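Local structure of 16S rRNA aminocarboxypropyltransferase (Vulcanisaeta distributa, 5APG) at residues F26-L31 and L133-W138; L120-F125 and K148-Y153; E128-L133 and W138-I143. The protein transfers the 3-amino-3-carboxypropyl group of S-adenosylmethionine onto an N1-methylpseudouridine in small-subunit ribosomal RNA, probably the last step in making a hypermodified pseudouridine. All coordinates share one frame; numbering follows the deposited sequence.

Contact 1: residues F26-L31 and L133-W138; sequences FGFAQL and LRLYKW
One face of the Phe26 ring takes the methyl CD2 of Leu135, a CH-pi contact over the middle of the ring: CD2 lies 3.8 Å from the centroid of Phe26 and 13° from the ring normal. The other methyl of the leucine serves a second aromatic. Leu135 CD1 comes within 3.6 Å of Phe28 CE2, meeting this ring obliquely, so the fork of the leucine is divided between two phenylalanines. In the same loop as Leu135, Trp138 CZ2 lies 3.5 Å above the plane of the Tyr136 ring, displaced toward the rim, while Tyr136 CB sits over a face of the indole. The two phenylalanines flank Gly27, whose positive phi (80°) belongs to the Schellman motif that closes helix 19-25 ahead of 30-32, an outermost strand of the parallel sheet in this SPOUT-fold enzyme. The contact lies at the protein surface. At Phe26, CG stands beside the backbone N and anti to the carbonyl carbon (chi1 -79°), a setting that carries the ring to Leu135. Across from it, a type I beta turn from Leu133 to Tyr136, closed by Tyr136 N to Leu133 O at 3.1 Å, carries Leu135 just after helix 126-133. Lys22 of helix 19-25 bonds Leu135 O through NZ and forms a cation-pi pair with Tyr136.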
loop_
_atom_site.group_PDB
_atom_site.type_symbol
_atom_site.label_atom_id
_atom_site.label_comp_id
_atom_site.label_asym_id
_atom_site.label_seq_id
_atom_site.Cartn_x
_atom_site.Cartn_y
_atom_site.Cartn_z
ATOM N N PHE A 26 -14.703 6.880 7.151
ATOM C CA PHE A 26 -14.996 8.039 6.308
ATOM C C PHE A 26 -15.439 7.651 4.897
ATOM O O PHE A 26 -15.630 8.513 4.044
ATOM C CB PHE A 26 -13.780 8.971 6.235
ATOM C CG PHE A 26 -13.625 9.845 7.448
ATOM C CD1 PHE A 26 -14.272 11.070 7.522
ATOM C CD2 PHE A 26 -12.855 9.434 8.523
ATOM C CE1 PHE A 26 -14.146 11.875 8.645
ATOM C CE2 PHE A 26 -12.724 10.232 9.648
ATOM C CZ PHE A 26 -13.373 11.453 9.707
ATOM N N GLY A 27 -15.602 6.354 4.653
ATOM C CA GLY A 27 -16.155 5.887 3.393
ATOM C C GLY A 27 -15.221 5.828 2.193
ATOM O O GLY A 27 -15.688 5.701 1.061
ATOM N N PHE A 28 -13.912 5.917 2.426
ATOM C CA PHE A 28 -12.937 5.757 1.344
ATOM C C PHE A 28 -12.785 4.299 0.923
ATOM O O PHE A 28 -12.312 3.999 -0.173
ATOM C CB PHE A 28 -11.568 6.298 1.757
ATOM C CG PHE A 28 -11.497 7.797 1.819
ATOM C CD1 PHE A 28 -11.553 8.553 0.660
ATOM C CD2 PHE A 28 -11.340 8.448 3.032
ATOM C CE1 PHE A 28 -11.465 9.935 0.711
ATOM C CE2 PHE A 28 -11.254 9.829 3.092
ATOM C CZ PHE A 28 -11.314 10.572 1.930
ATOM N N ALA A 29 -13.170 3.398 1.816
ATOM C CA ALA A 29 -13.056 1.971 1.561
ATOM C C ALA A 29 -14.136 1.237 2.330
ATOM O O ALA A 29 -14.753 1.799 3.239
ATOM C CB ALA A 29 -11.676 1.462 1.957
ATOM N N GLN A 30 -14.367 -0.018 1.973
ATOM C CA GLN A 30 -15.324 -0.820 2.714
ATOM C C GLN A 30 -14.674 -2.117 3.189
ATOM O O GLN A 30 -13.851 -2.711 2.486
ATOM C CB GLN A 30 -16.570 -1.093 1.861
ATOM C CG GLN A 30 -16.571 -2.395 1.088
ATOM C CD GLN A 30 -17.924 -2.686 0.454
ATOM O OE1 GLN A 30 -18.693 -1.770 0.156
ATOM N NE2 GLN A 30 -18.223 -3.966 0.254
ATOM N N LEU A 31 -15.011 -2.527 4.407
ATOM C CA LEU A 31 -14.535 -3.800 4.937
ATOM C C LEU A 31 -15.311 -4.958 4.325
ATOM O O LEU A 31 -16.510 -4.842 4.061
ATOM C CB LEU A 31 -14.668 -3.842 6.461
ATOM C CG LEU A 31 -13.694 -3.021 7.305
ATOM C CD1 LEU A 31 -13.925 -3.301 8.784
ATOM C CD2 LEU A 31 -12.259 -3.333 6.924
ATOM N N LEU A 133 -5.153 11.221 2.631
ATOM C CA LEU A 133 -4.056 11.548 3.541
ATOM C C LEU A 133 -4.424 12.632 4.554
ATOM O O LEU A 133 -3.909 12.653 5.671
ATOM C CB LEU A 133 -2.826 11.991 2.748
ATOM C CG LEU A 133 -2.109 10.868 1.999
ATOM C CD1 LEU A 133 -1.066 11.443 1.047
ATOM C CD2 LEU A 133 -1.475 9.885 2.975
ATOM N N ARG A 134 -5.320 13.529 4.167
ATOM C CA ARG A 134 -5.708 14.622 5.051
ATOM C C ARG A 134 -6.471 14.132 6.290
ATOM O O ARG A 134 -6.711 14.900 7.213
ATOM C CB ARG A 134 -6.526 15.659 4.271
ATOM C CG ARG A 134 -5.651 16.545 3.376
ATOM C CD ARG A 134 -6.462 17.545 2.564
ATOM N NE ARG A 134 -7.170 18.493 3.414
ATOM C CZ ARG A 134 -8.005 19.425 2.958
ATOM N NH1 ARG A 134 -8.222 19.543 1.655
ATOM N NH2 ARG A 134 -8.613 20.245 3.807
ATOM N N LEU A 135 -6.813 12.843 6.329
ATOM C CA LEU A 135 -7.409 12.245 7.527
ATOM C C LEU A 135 -6.448 12.226 8.721
ATOM O O LEU A 135 -6.874 12.027 9.859
ATOM C CB LEU A 135 -7.893 10.821 7.239
ATOM C CG LEU A 135 -9.108 10.688 6.319
ATOM C CD1 LEU A 135 -9.504 9.224 6.176
ATOM C CD2 LEU A 135 -10.271 11.521 6.848
ATOM N N TYR A 136 -5.156 12.416 8.460
ATOM C CA TYR A 136 -4.165 12.548 9.530
ATOM C C TYR A 136 -3.391 13.852 9.363
ATOM O O TYR A 136 -3.191 14.320 8.246
ATOM C CB TYR A 136 -3.202 11.348 9.544
ATOM C CG TYR A 136 -3.849 10.062 10.016
ATOM C CD1 TYR A 136 -3.938 9.762 11.373
ATOM C CD2 TYR A 136 -4.383 9.155 9.107
ATOM C CE1 TYR A 136 -4.537 8.591 11.811
ATOM C CE2 TYR A 136 -4.982 7.979 9.536
ATOM C CZ TYR A 136 -5.054 7.704 10.888
ATOM O OH TYR A 136 -5.654 6.541 11.311
ATOM N N LYS A 137 -2.961 14.448 10.467
ATOM C CA LYS A 137 -2.243 15.711 10.359
ATOM C C LYS A 137 -0.912 15.503 9.633
ATOM O O LYS A 137 -0.454 16.391 8.914
ATOM C CB LYS A 137 -2.023 16.347 11.734
ATOM C CG LYS A 137 -1.044 15.626 12.646
ATOM C CD LYS A 137 -0.714 16.509 13.845
ATOM C CE LYS A 137 -0.072 15.732 14.979
ATOM N NZ LYS A 137 0.099 16.593 16.187
ATOM N N TRP A 138 -0.318 14.320 9.796
ATOM C CA TRP A 138 0.969 13.995 9.171
ATOM C C TRP A 138 0.804 13.453 7.748
ATOM O O TRP A 138 1.787 13.252 7.029
ATOM C CB TRP A 138 1.736 12.973 10.026
ATOM C CG TRP A 138 0.912 11.768 10.405
ATOM C CD1 TRP A 138 0.267 11.555 11.593
ATOM C CD2 TRP A 138 0.631 10.626 9.586
ATOM N NE1 TRP A 138 -0.395 10.352 11.562
ATOM C CE2 TRP A 138 -0.186 9.759 10.342
ATOM C CE3 TRP A 138 0.993 10.249 8.286
ATOM C CZ2 TRP A 138 -0.651 8.544 9.843
ATOM C CZ3 TRP A 138 0.535 9.039 7.792
ATOM C CH2 TRP A 138 -0.279 8.201 8.569
#

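Contact 2: residues L120-F125 and K148-Y153; sequences LYIMGF and KYLERY
Tyr121 and Leu150 cross obliquely between helix 112-122 and helix 141-153. Leu150 CB approaches the ring at Tyr121 CE1, 3.7 Å away, while the methyl CD1 of the leucine lies over one face of the ring. With CG anti to the backbone N (chi1 -167°), the Tyr121 ring extends toward the facing helix. One residue on, Ile122 presents both its branches to Tyr153: CG1 stands 4.1 Å from Tyr153 CB, and CG2 4.0 Å from the carbonyl O of Tyr153. Only the root of Tyr153 faces Ile122; its ring leads off to the hydroxyl, which is hydrogen-bonded to Leu95 O. Helix 112-122 ends here in a Schellman motif with Gly124 at C-prime, where Phe125 N reaches Leu120 O at 2.7 Å. Beside the packed residues of helix 141-153, Arg152 holds Glu151 side-on, NE to OE1 and NH2 to OE2, and its NH1 has a salt bridge to Asp157. No hydrogen bond spans the two segments, and all four touching residues are buried: the helices are joined here by dispersion and hydrophobic burial, with the charged pair kept off the interface.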
loop_
_atom_site.group_PDB
_atom_site.type_symbol
_atom_site.label_atom_id
_atom_site.label_comp_id
_atom_site.label_asym_id
_atom_site.label_seq_id
_atom_site.Cartn_x
_atom_site.Cartn_y
_atom_site.Cartn_z
ATOM N N LEU A 120 -3.218 5.202 -5.125
ATOM C CA LEU A 120 -4.066 6.186 -5.797
ATOM C C LEU A 120 -3.240 7.200 -6.587
ATOM O O LEU A 120 -3.522 7.479 -7.756
ATOM C CB LEU A 120 -4.942 6.920 -4.777
ATOM C CG LEU A 120 -6.074 6.118 -4.128
ATOM C CD1 LEU A 120 -6.768 6.937 -3.038
ATOM C CD2 LEU A 120 -7.072 5.661 -5.177
ATOM N N TYR A 121 -2.225 7.758 -5.938
ATOM C CA TYR A 121 -1.369 8.757 -6.572
ATOM C C TYR A 121 -0.718 8.202 -7.842
ATOM O O TYR A 121 -0.775 8.822 -8.906
ATOM C CB TYR A 121 -0.296 9.233 -5.591
ATOM C CG TYR A 121 0.438 10.481 -6.035
ATOM C CD1 TYR A 121 1.445 10.420 -6.993
ATOM C CD2 TYR A 121 0.122 11.724 -5.496
ATOM C CE1 TYR A 121 2.116 11.562 -7.400
ATOM C CE2 TYR A 121 0.786 12.872 -5.898
ATOM C CZ TYR A 121 1.781 12.783 -6.848
ATOM O OH TYR A 121 2.444 13.919 -7.250
ATOM N N ILE A 122 -0.114 7.025 -7.722
ATOM C CA ILE A 122 0.600 6.396 -8.834
ATOM C C ILE A 122 -0.337 6.130 -10.012
ATOM O O ILE A 122 0.054 6.254 -11.173
ATOM C CB ILE A 122 1.276 5.083 -8.374
ATOM C CG1 ILE A 122 2.473 5.403 -7.478
ATOM C CG2 ILE A 122 1.738 4.238 -9.567
ATOM C CD1 ILE A 122 2.823 4.289 -6.518
HETATM N N MSE A 123 -1.589 5.804 -9.709
HETATM C CA MSE A 123 -2.551 5.487 -10.753
HETATM C C MSE A 123 -3.318 6.718 -11.248
HETATM O O MSE A 123 -4.297 6.599 -11.981
HETATM C CB MSE A 123 -3.518 4.411 -10.253
HETATM C CG MSE A 123 -2.822 3.086 -9.957
HETATM SE SE MSE A 123 -4.058 1.627 -9.574
HETATM C CE MSE A 123 -4.875 2.329 -7.959
ATOM N N GLY A 124 -2.866 7.902 -10.849
ATOM C CA GLY A 124 -3.419 9.132 -11.390
ATOM C C GLY A 124 -4.553 9.745 -10.587
ATOM O O GLY A 124 -5.160 10.721 -11.022
ATOM N N PHE A 125 -4.848 9.176 -9.424
ATOM C CA PHE A 125 -5.879 9.739 -8.554
ATOM C C PHE A 125 -5.237 10.605 -7.474
ATOM O O PHE A 125 -5.362 10.325 -6.283
ATOM C CB PHE A 125 -6.726 8.629 -7.921
ATOM C CG PHE A 125 -7.379 7.717 -8.923
ATOM C CD1 PHE A 125 -8.578 8.068 -9.523
ATOM C CD2 PHE A 125 -6.796 6.505 -9.259
ATOM C CE1 PHE A 125 -9.181 7.230 -10.444
ATOM C CE2 PHE A 125 -7.392 5.662 -10.179
ATOM C CZ PHE A 125 -8.586 6.024 -10.773
ATOM N N LYS A 148 9.601 13.678 -5.174
ATOM C CA LYS A 148 10.473 13.408 -6.314
ATOM C C LYS A 148 10.356 11.970 -6.812
ATOM O O LYS A 148 10.458 11.717 -8.014
ATOM C CB LYS A 148 11.924 13.719 -5.956
ATOM C CG LYS A 148 12.236 15.204 -5.910
ATOM C CD LYS A 148 13.724 15.449 -5.719
ATOM C CE LYS A 148 14.063 16.928 -5.831
ATOM N NZ LYS A 148 15.532 17.151 -5.944
ATOM N N TYR A 149 10.143 11.032 -5.892
ATOM C CA TYR A 149 9.992 9.629 -6.263
ATOM C C TYR A 149 8.628 9.406 -6.903
ATOM O O TYR A 149 8.520 8.780 -7.958
ATOM C CB TYR A 149 10.162 8.725 -5.037
ATOM C CG TYR A 149 11.303 9.145 -4.142
ATOM C CD1 TYR A 149 12.570 9.375 -4.664
ATOM C CD2 TYR A 149 11.107 9.339 -2.778
ATOM C CE1 TYR A 149 13.619 9.770 -3.851
ATOM C CE2 TYR A 149 12.149 9.738 -1.958
ATOM C CZ TYR A 149 13.400 9.953 -2.501
ATOM O OH TYR A 149 14.437 10.348 -1.690
ATOM N N LEU A 150 7.590 9.928 -6.257
ATOM C CA LEU A 150 6.220 9.788 -6.738
ATOM C C LEU A 150 6.030 10.352 -8.142
ATOM O O LEU A 150 5.279 9.791 -8.941
ATOM C CB LEU A 150 5.250 10.470 -5.771
ATOM C CG LEU A 150 4.941 9.687 -4.495
ATOM C CD1 LEU A 150 4.196 10.559 -3.496
ATOM C CD2 LEU A 150 4.144 8.428 -4.818
ATOM N N GLU A 151 6.709 11.458 -8.438
ATOM C CA GLU A 151 6.641 12.070 -9.763
ATOM C C GLU A 151 7.135 11.100 -10.830
ATOM O O GLU A 151 6.544 10.991 -11.906
ATOM C CB GLU A 151 7.455 13.369 -9.806
ATOM C CG GLU A 151 7.372 14.127 -11.131
ATOM C CD GLU A 151 8.447 13.710 -12.127
ATOM O OE1 GLU A 151 9.539 13.294 -11.687
ATOM O OE2 GLU A 151 8.200 13.802 -13.350
ATOM N N ARG A 152 8.220 10.392 -10.532
ATOM C CA ARG A 152 8.759 9.396 -11.450
ATOM C C ARG A 152 7.870 8.159 -11.499
ATOM O O ARG A 152 7.580 7.635 -12.571
ATOM C CB ARG A 152 10.184 9.005 -11.043
ATOM C CG ARG A 152 11.221 10.111 -11.210
ATOM C CD ARG A 152 11.564 10.354 -12.676
ATOM N NE ARG A 152 10.595 11.217 -13.346
ATOM C CZ ARG A 152 10.181 11.046 -14.597
ATOM N NH1 ARG A 152 10.646 10.040 -15.324
ATOM N NH2 ARG A 152 9.296 11.884 -15.121
ATOM N N TYR A 153 7.437 7.691 -10.328
ATOM C CA TYR A 153 6.568 6.514 -10.258
ATOM C C TYR A 153 5.252 6.730 -11.008
ATOM O O TYR A 153 4.744 5.818 -11.664
ATOM C CB TYR A 153 6.261 6.140 -8.807
ATOM C CG TYR A 153 7.468 5.735 -7.988
ATOM C CD1 TYR A 153 8.598 5.192 -8.591
ATOM C CD2 TYR A 153 7.467 5.885 -6.607
ATOM C CE1 TYR A 153 9.702 4.817 -7.834
ATOM C CE2 TYR A 153 8.560 5.518 -5.846
ATOM C CZ TYR A 153 9.675 4.986 -6.463
ATOM O OH TYR A 153 10.757 4.617 -5.694
#

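Contact 3: residues E128-L133 and W138-I143; sequences EAMEVL and WGPNFI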
loop_
_atom_site.group_PDB
_atom_site.type_symbol
_atom_site.label_atom_id
_atom_site.label_comp_id
_atom_site.label_asym_id
_atom_site.label_seq_id
_atom_site.Cartn_x
_atom_site.Cartn_y
_atom_site.Cartn_z
ATOM N N GLU A 128 -7.718 12.421 -4.935
ATOM C CA GLU A 128 -8.222 11.413 -4.012
ATOM C C GLU A 128 -7.162 10.991 -2.999
ATOM O O GLU A 128 -7.461 10.793 -1.823
ATOM C CB GLU A 128 -8.724 10.192 -4.785
ATOM C CG GLU A 128 -9.987 10.457 -5.603
ATOM C CD GLU A 128 -9.705 11.098 -6.954
ATOM O OE1 GLU A 128 -8.524 11.375 -7.260
ATOM O OE2 GLU A 128 -10.673 11.319 -7.714
ATOM N N ALA A 129 -5.924 10.846 -3.456
ATOM C CA ALA A 129 -4.834 10.470 -2.564
ATOM C C ALA A 129 -4.667 11.501 -1.449
ATOM O O ALA A 129 -4.424 11.148 -0.293
ATOM C CB ALA A 129 -3.540 10.315 -3.340
HETATM N N MSE A 130 -4.804 12.776 -1.802
HETATM C CA MSE A 130 -4.666 13.854 -0.826
HETATM C C MSE A 130 -5.855 13.902 0.138
HETATM O O MSE A 130 -5.683 14.143 1.332
HETATM C CB MSE A 130 -4.508 15.204 -1.533
HETATM C CG MSE A 130 -4.308 16.377 -0.569
HETATM SE SE MSE A 130 -2.658 16.130 0.459
HETATM C CE MSE A 130 -1.390 16.350 -1.002
ATOM N N GLU A 131 -7.060 13.690 -0.383
ATOM C CA GLU A 131 -8.260 13.644 0.456
ATOM C C GLU A 131 -8.143 12.553 1.515
ATOM O O GLU A 131 -8.544 12.732 2.664
ATOM C CB GLU A 131 -9.508 13.411 -0.400
ATOM C CG GLU A 131 -9.851 14.573 -1.308
ATOM C CD GLU A 131 -10.858 14.204 -2.383
ATOM O OE1 GLU A 131 -11.318 13.041 -2.409
ATOM O OE2 GLU A 131 -11.183 15.083 -3.201
ATOM N N VAL A 132 -7.586 11.418 1.107
ATOM C CA VAL A 132 -7.329 10.301 2.007
ATOM C C VAL A 132 -6.278 10.663 3.069
ATOM O O VAL A 132 -6.490 10.454 4.262
ATOM C CB VAL A 132 -6.868 9.059 1.204
ATOM C CG1 VAL A 132 -6.134 8.084 2.087
ATOM C CG2 VAL A 132 -8.055 8.390 0.523
ATOM N N LEU A 133 -5.153 11.221 2.631
ATOM C CA LEU A 133 -4.056 11.548 3.541
ATOM C C LEU A 133 -4.424 12.632 4.554
ATOM O O LEU A 133 -3.909 12.653 5.671
ATOM C CB LEU A 133 -2.826 11.991 2.748
ATOM C CG LEU A 133 -2.109 10.868 1.999
ATOM C CD1 LEU A 133 -1.066 11.443 1.047
ATOM C CD2 LEU A 133 -1.475 9.885 2.975
ATOM N N TRP A 138 -0.318 14.320 9.796
ATOM C CA TRP A 138 0.969 13.995 9.171
ATOM C C TRP A 138 0.804 13.453 7.748
ATOM O O TRP A 138 1.787 13.252 7.029
ATOM C CB TRP A 138 1.736 12.973 10.026
ATOM C CG TRP A 138 0.912 11.768 10.405
ATOM C CD1 TRP A 138 0.267 11.555 11.593
ATOM C CD2 TRP A 138 0.631 10.626 9.586
ATOM N NE1 TRP A 138 -0.395 10.352 11.562
ATOM C CE2 TRP A 138 -0.186 9.759 10.342
ATOM C CE3 TRP A 138 0.993 10.249 8.286
ATOM C CZ2 TRP A 138 -0.651 8.544 9.843
ATOM C CZ3 TRP A 138 0.535 9.039 7.792
ATOM C CH2 TRP A 138 -0.279 8.201 8.569
ATOM N N GLY A 139 -0.439 13.209 7.351
ATOM C CA GLY A 139 -0.740 12.600 6.062
ATOM C C GLY A 139 -0.171 13.276 4.822
ATOM O O GLY A 139 0.540 12.639 4.044
ATOM N N PRO A 140 -0.494 14.561 4.611
ATOM C CA PRO A 140 -0.012 15.259 3.411
ATOM C C PRO A 140 1.512 15.244 3.276
ATOM O O PRO A 140 2.021 15.244 2.152
ATOM C CB PRO A 140 -0.531 16.685 3.614
ATOM C CG PRO A 140 -1.789 16.493 4.401
ATOM C CD PRO A 140 -1.452 15.385 5.370
ATOM N N ASN A 141 2.220 15.207 4.402
ATOM C CA ASN A 141 3.682 15.169 4.383
ATOM C C ASN A 141 4.236 13.913 3.700
ATOM O O ASN A 141 5.383 13.902 3.261
ATOM C CB ASN A 141 4.237 15.261 5.804
ATOM C CG ASN A 141 5.711 15.632 5.827
ATOM O OD1 ASN A 141 6.152 16.513 5.087
ATOM N ND2 ASN A 141 6.480 14.958 6.674
ATOM N N PHE A 142 3.424 12.863 3.621
ATOM C CA PHE A 142 3.816 11.645 2.912
ATOM C C PHE A 142 4.137 11.937 1.453
ATOM O O PHE A 142 5.109 11.420 0.906
ATOM C CB PHE A 142 2.715 10.588 2.999
ATOM C CG PHE A 142 3.015 9.337 2.223
ATOM C CD1 PHE A 142 3.971 8.442 2.672
ATOM C CD2 PHE A 142 2.340 9.056 1.045
ATOM C CE1 PHE A 142 4.251 7.285 1.960
ATOM C CE2 PHE A 142 2.617 7.902 0.327
ATOM C CZ PHE A 142 3.572 7.017 0.788
ATOM N N ILE A 143 3.315 12.770 0.824
ATOM C CA ILE A 143 3.563 13.163 -0.556
ATOM C C ILE A 143 4.751 14.123 -0.638
ATOM O O ILE A 143 5.593 13.992 -1.525
ATOM C CB ILE A 143 2.313 13.799 -1.190
ATOM C CG1 ILE A 143 1.238 12.727 -1.379
ATOM C CG2 ILE A 143 2.651 14.447 -2.529
ATOM C CD1 ILE A 143 -0.043 13.238 -1.986
#
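At the corner where helix 126-133 gives way to helix 141-153, Leu133 O accepts a nearly straight CA-H...O contact from Gly139 CA at 3.2 Å (174° at the hydrogen). Because Gly139 has no side chain on the flank that faces Leu133 O, nothing stands between the two backbones, and they draw in to 4.3 Å between the CA atoms of Leu133 and Gly139. The Leu133 side chain drapes over the glycine peptide, CD2 standing 3.6 Å from Gly139 O, while CD1 runs on to Ile143 CG1, also at 3.6 Å. That same CD1 methyl touches Phe142 at the ring edge, near its plane. Residues 138-140 lead into helix 141-153 with helical backbone angles but without the regular bonds; Phe142 N bonds Gly139 O at 2.9 Å. A second strip of packing lies one turn earlier on helix 126-133. There Met130, present as selenomethionine, starts with CG anti to its own N (chi1 -178°) and then bends at chi2 and chi3, which brings SE to 3.8 Å from Pro140 CB and the terminal CE to 3.5 Å from Ile143 CD1. Met130 and Pro140 cross at about a right angle. Helix 112-122 also borders the corner: Ala117 lies against Leu133 and Glu114 against Phe142.

Contact 3 joins the other two. It shares Leu133 and Trp138 with contact 1, their centres 9 Å apart, and touches it where Phe28 CD1 packs on Val132 CG2 at 3.5 Å. Contact 2, whose centre is 12 Å from that of contact 3, uses the same helix 141-153, and Tyr121 CD2 meets Ile143 CD1 at 3.8 Å. Contacts 1 and 2 do not touch; their centres are 18 Å apart. The bound selenium analogue of S-adenosylmethionine lies a shell or more away: the side chains of Phe142, Ile122 and Leu135 are about 8, 9 and 11 Å from it, and Ile122 is about 4 Å from the side chain of Leu93, a cofactor-binding residue.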